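Hypothetical protein TA0175 (Thermoplasma acidophilum, PDB 1L6R) catalyses the magnesium-dependent hydrolysis of 2-phosphoglycolate to glycolate and phosphate, and less efficiently releases phosphate from inorganic pyrophosphate. Local coordinates at residues A[46-51]-A[108-113]; A[42-47]-A[64-69]. The protein carries 1 engineered substitution. One frame throughout, in Å; residues are numbered along the deposited sequence.

Interaction 1: residues A[46-51]-A[108-113]; sequences GNVIPV and NRWREA
Val48, the N-cap residue of helix 49-60, packs its isopropyl group against both Trp110 and Arg111, two neighbours on the segment that leads from a 3-10 turn toward strand 115-117. Its CG1 lies beside the backbone N and anti to the carbonyl carbon (chi1 -61°), which brings CG1 to 3.6 Å from Arg111 CG and also sets it over one face of the guanidinium. CG2 takes the crowded position between N and carbonyl carbon and meets Trp110 CE3 at 4.0 Å. Pro50 CG adds a second apolar touch, 4.0 Å from Trp110 CB, while the indole has Arg109 CG over one face. The Arg111 side chain runs extended from CG to NE and crosses Val48 at about a right angle. Its NH2 donates to Gly46 O (3.0 Å, 158°), in the carbonyl plane and on a lone pair, with the oxygen near the guanidinium plane. NH1 bonds to Thr107 OG1 and Asn108 OD1, so both terminal nitrogens are held. A water bridges Ile49 N to Trp110 O, 2.8 Å from each. Gripped at both ends and packed on one face, the guanidinium probably has little freedom to rotate, and its charge would probably polarise the carbonyl of Gly46, a magnesium-binding residue.

Interaction 2: residues A[42-47]-A[64-69]; sequences SLLSGN and PVFGEN
Strands 40-44 and 65-67 are the parallel neighbours of a beta-alpha-beta unit in the HAD-type core, joined through helix 49-60. Phe66 N donates to Leu43 O in a nearly straight bond (2.8 Å, 173°), almost along the C=O axis; Ser45 N returns one to Phe66 O, more bent at 137°. Two further backbone bonds follow: Ser45 O accepts from Asn69 N at 2.8 Å, and Asn47 O from Glu68 N. Ser45 OG, anti to its own backbone N, takes the Asn47 N-H in an ST turn and also bonds to Asp13, a magnesium ligand. At the other end Leu43 N is buried without a partner, and the neighbouring Pro64 O accepts from Ser42 OG, 2.7 Å away and above the carbonyl plane. An alanine at Ser42 would remove that hydroxyl and is likely to leave Pro64 O poorly satisfied. The same OG sits at the edge of the Phe66 ring, in its plane. Leu44 and Phe66 point the same way from the sheet, with Leu43 and Val65 together on the other face. Asn69, with CG beside its backbone N, turns its amide over Gly46, bringing OD1 to 3.4 Å from Gly46 CA.

Overall arrangement
Both contacts start from the same piece of chain and share Gly46 and Asn47; their centres lie 10 Å apart. Along the chain, strand 40-44 runs into these residues, helix 49-60 follows, strand 65-67 returns beside the first, and 108-113 comes last, before strand 115-117 of the small antiparallel sheet. Interaction 2 is thus buried within the main sheet, while interaction 1 lies further out and ties the start of the helix to the approach to the second sheet. Glu68 links them: its carboxylate accepts from Glu112 N and Ala113 N. Metal-binding Gly46 sits where the two contacts meet, just past the end of strand 40-44 and near the active site.

Interaction 1: residues A[46-51]-A[108-113]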
# COMPACT_ATOMS: atom_id res chain seq x y z
N GLY A 46 -0.55 14.74 -9.01
CA GLY A 46 -1.95 14.81 -8.66
C GLY A 46 -2.69 15.68 -9.67
O GLY A 46 -3.92 15.76 -9.66
N ASN A 47 -1.95 16.33 -10.58
CA ASN A 47 -2.61 17.19 -11.57
C ASN A 47 -3.24 16.35 -12.69
O ASN A 47 -3.08 15.12 -12.76
CB ASN A 47 -1.61 18.21 -12.15
CG ASN A 47 -2.24 19.59 -12.36
OD1 ASN A 47 -3.36 19.72 -12.89
ND2 ASN A 47 -1.53 20.64 -11.95
N VAL A 48 -3.96 17.04 -13.57
CA VAL A 48 -4.68 16.39 -14.65
C VAL A 48 -3.78 15.86 -15.75
O VAL A 48 -2.67 16.37 -15.96
CB VAL A 48 -5.75 17.33 -15.22
CG1 VAL A 48 -6.74 17.69 -14.12
CG2 VAL A 48 -5.12 18.59 -15.78
N ILE A 49 -4.26 14.86 -16.48
CA ILE A 49 -3.41 14.27 -17.50
C ILE A 49 -2.90 15.20 -18.61
O ILE A 49 -1.77 15.02 -19.05
CB ILE A 49 -4.03 12.95 -18.05
CG1 ILE A 49 -2.92 12.08 -18.67
CG2 ILE A 49 -5.15 13.23 -19.02
CD1 ILE A 49 -1.93 11.53 -17.66
N PRO A 50 -3.69 16.20 -19.08
CA PRO A 50 -3.09 17.04 -20.13
C PRO A 50 -1.92 17.87 -19.56
O PRO A 50 -1.00 18.24 -20.28
CB PRO A 50 -4.25 17.91 -20.61
CG PRO A 50 -5.23 17.90 -19.46
CD PRO A 50 -5.12 16.50 -18.91
N VAL A 51 -1.95 18.17 -18.25
CA VAL A 51 -0.86 18.92 -17.64
C VAL A 51 0.40 18.04 -17.54
O VAL A 51 1.50 18.49 -17.86
CB VAL A 51 -1.27 19.45 -16.24
CG1 VAL A 51 -0.04 19.93 -15.45
CG2 VAL A 51 -2.26 20.59 -16.40
N ASN A 108 -10.77 20.49 -12.52
CA ASN A 108 -11.65 19.33 -12.54
C ASN A 108 -12.28 19.13 -13.92
O ASN A 108 -12.71 18.03 -14.24
CB ASN A 108 -12.75 19.44 -11.49
CG ASN A 108 -12.25 19.11 -10.10
OD1 ASN A 108 -11.18 18.50 -9.94
ND2 ASN A 108 -13.01 19.48 -9.09
N ARG A 109 -12.29 20.18 -14.74
CA ARG A 109 -12.86 20.07 -16.09
C ARG A 109 -12.04 19.09 -16.94
O ARG A 109 -12.49 18.62 -17.99
CB ARG A 109 -12.92 21.44 -16.77
CG ARG A 109 -11.57 22.08 -17.06
CD ARG A 109 -11.74 23.43 -17.74
NE ARG A 109 -12.31 23.23 -19.07
CZ ARG A 109 -12.74 24.19 -19.88
NH1 ARG A 109 -12.68 25.47 -19.53
NH2 ARG A 109 -13.25 23.86 -21.06
N TRP A 110 -10.83 18.78 -16.47
CA TRP A 110 -9.96 17.86 -17.18
C TRP A 110 -9.71 16.56 -16.42
O TRP A 110 -8.90 15.74 -16.85
CB TRP A 110 -8.63 18.53 -17.50
CG TRP A 110 -8.77 19.76 -18.34
CD1 TRP A 110 -9.45 19.87 -19.53
CD2 TRP A 110 -8.25 21.07 -18.06
NE1 TRP A 110 -9.38 21.16 -19.99
CE2 TRP A 110 -8.65 21.91 -19.12
CE3 TRP A 110 -7.47 21.60 -17.02
CZ2 TRP A 110 -8.30 23.27 -19.16
CZ3 TRP A 110 -7.12 22.94 -17.07
CH2 TRP A 110 -7.54 23.76 -18.14
N ARG A 111 -10.39 16.37 -15.29
CA ARG A 111 -10.22 15.13 -14.51
C ARG A 111 -11.15 14.06 -15.01
O ARG A 111 -12.24 14.35 -15.52
CB ARG A 111 -10.46 15.36 -13.01
CG ARG A 111 -9.24 15.93 -12.31
CD ARG A 111 -9.30 15.86 -10.78
NE ARG A 111 -7.98 16.22 -10.28
CZ ARG A 111 -7.51 17.46 -10.21
NH1 ARG A 111 -8.26 18.51 -10.56
NH2 ARG A 111 -6.23 17.65 -9.89
N GLU A 112 -10.73 12.81 -14.85
CA GLU A 112 -11.53 11.68 -15.31
C GLU A 112 -11.59 10.53 -14.33
O GLU A 112 -12.46 9.67 -14.44
CB GLU A 112 -10.95 11.12 -16.62
CG GLU A 112 -10.87 12.13 -17.75
CD GLU A 112 -10.27 11.56 -19.03
OE1 GLU A 112 -10.59 10.39 -19.38
OE2 GLU A 112 -9.49 12.28 -19.70
N ALA A 113 -10.70 10.53 -13.35
CA ALA A 113 -10.59 9.40 -12.43
C ALA A 113 -10.66 9.72 -10.94
O ALA A 113 -10.48 8.82 -10.11
CB ALA A 113 -9.28 8.67 -12.72
O HOH W 1 -6.86 14.02 -15.91

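Interaction 2: residues A[42-47]-A[64-69]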
# COMPACT_ATOMS: atom_id res chain seq x y z
N SER A 42 9.52 8.12 -15.19
CA SER A 42 8.06 8.26 -15.18
C SER A 42 7.74 9.35 -14.17
O SER A 42 8.35 9.41 -13.10
CB SER A 42 7.39 6.95 -14.75
OG SER A 42 5.97 7.12 -14.62
N LEU A 43 6.80 10.22 -14.52
CA LEU A 43 6.38 11.30 -13.62
C LEU A 43 5.03 10.95 -13.01
O LEU A 43 4.15 10.44 -13.69
CB LEU A 43 6.23 12.63 -14.38
CG LEU A 43 7.48 13.18 -15.07
CD1 LEU A 43 7.17 14.57 -15.63
CD2 LEU A 43 8.62 13.25 -14.09
N LEU A 44 4.91 11.23 -11.71
CA LEU A 44 3.68 10.98 -10.96
C LEU A 44 3.19 12.32 -10.44
O LEU A 44 3.95 13.06 -9.81
CB LEU A 44 3.96 10.05 -9.78
CG LEU A 44 4.74 8.77 -10.07
CD1 LEU A 44 4.89 7.96 -8.79
CD2 LEU A 44 4.00 7.97 -11.12
N SER A 45 1.92 12.64 -10.68
CA SER A 45 1.37 13.90 -10.21
C SER A 45 -0.10 13.80 -9.84
O SER A 45 -0.80 12.89 -10.27
CB SER A 45 1.51 14.96 -11.31
OG SER A 45 0.91 16.20 -10.95
N GLY A 46 -0.55 14.74 -9.01
CA GLY A 46 -1.95 14.81 -8.66
C GLY A 46 -2.69 15.68 -9.67
O GLY A 46 -3.92 15.76 -9.66
N ASN A 47 -1.95 16.33 -10.58
CA ASN A 47 -2.61 17.19 -11.57
C ASN A 47 -3.24 16.35 -12.69
O ASN A 47 -3.08 15.12 -12.76
CB ASN A 47 -1.61 18.21 -12.15
CG ASN A 47 -2.24 19.59 -12.36
OD1 ASN A 47 -3.36 19.72 -12.89
ND2 ASN A 47 -1.53 20.64 -11.95
N PRO A 64 6.02 6.44 -19.22
CA PRO A 64 4.63 6.87 -19.06
C PRO A 64 4.56 7.93 -17.97
O PRO A 64 5.45 8.01 -17.12
CB PRO A 64 3.91 5.58 -18.64
CG PRO A 64 4.81 4.48 -19.13
CD PRO A 64 6.18 5.02 -18.84
N VAL A 65 3.52 8.75 -18.00
CA VAL A 65 3.34 9.73 -16.94
C VAL A 65 1.93 9.53 -16.40
O VAL A 65 1.01 9.12 -17.12
CB VAL A 65 3.55 11.20 -17.43
CG1 VAL A 65 4.98 11.37 -17.90
CG2 VAL A 65 2.55 11.58 -18.51
N PHE A 66 1.79 9.77 -15.10
CA PHE A 66 0.51 9.61 -14.43
C PHE A 66 -0.02 10.91 -13.84
O PHE A 66 0.73 11.70 -13.27
CB PHE A 66 0.61 8.61 -13.26
CG PHE A 66 0.97 7.22 -13.66
CD1 PHE A 66 2.29 6.87 -13.95
CD2 PHE A 66 -0.02 6.23 -13.70
CE1 PHE A 66 2.61 5.55 -14.27
CE2 PHE A 66 0.31 4.91 -14.03
CZ PHE A 66 1.62 4.57 -14.31
N GLY A 67 -1.33 11.10 -13.97
CA GLY A 67 -1.98 12.25 -13.37
C GLY A 67 -2.93 11.69 -12.31
O GLY A 67 -3.00 10.47 -12.10
N GLU A 68 -3.64 12.58 -11.62
CA GLU A 68 -4.61 12.19 -10.62
C GLU A 68 -4.10 11.13 -9.65
O GLU A 68 -4.79 10.16 -9.32
CB GLU A 68 -5.92 11.73 -11.30
CG GLU A 68 -6.50 12.83 -12.18
CD GLU A 68 -7.86 12.49 -12.76
OE1 GLU A 68 -8.77 12.19 -11.97
OE2 GLU A 68 -8.02 12.56 -14.00
N ASN A 69 -2.86 11.32 -9.21
CA ASN A 69 -2.21 10.47 -8.21
C ASN A 69 -2.06 9.00 -8.57
O ASN A 69 -1.92 8.15 -7.69
CB ASN A 69 -2.94 10.62 -6.87
CG ASN A 69 -2.89 12.05 -6.36
OD1 ASN A 69 -1.82 12.56 -6.05
ND2 ASN A 69 -4.04 12.71 -6.30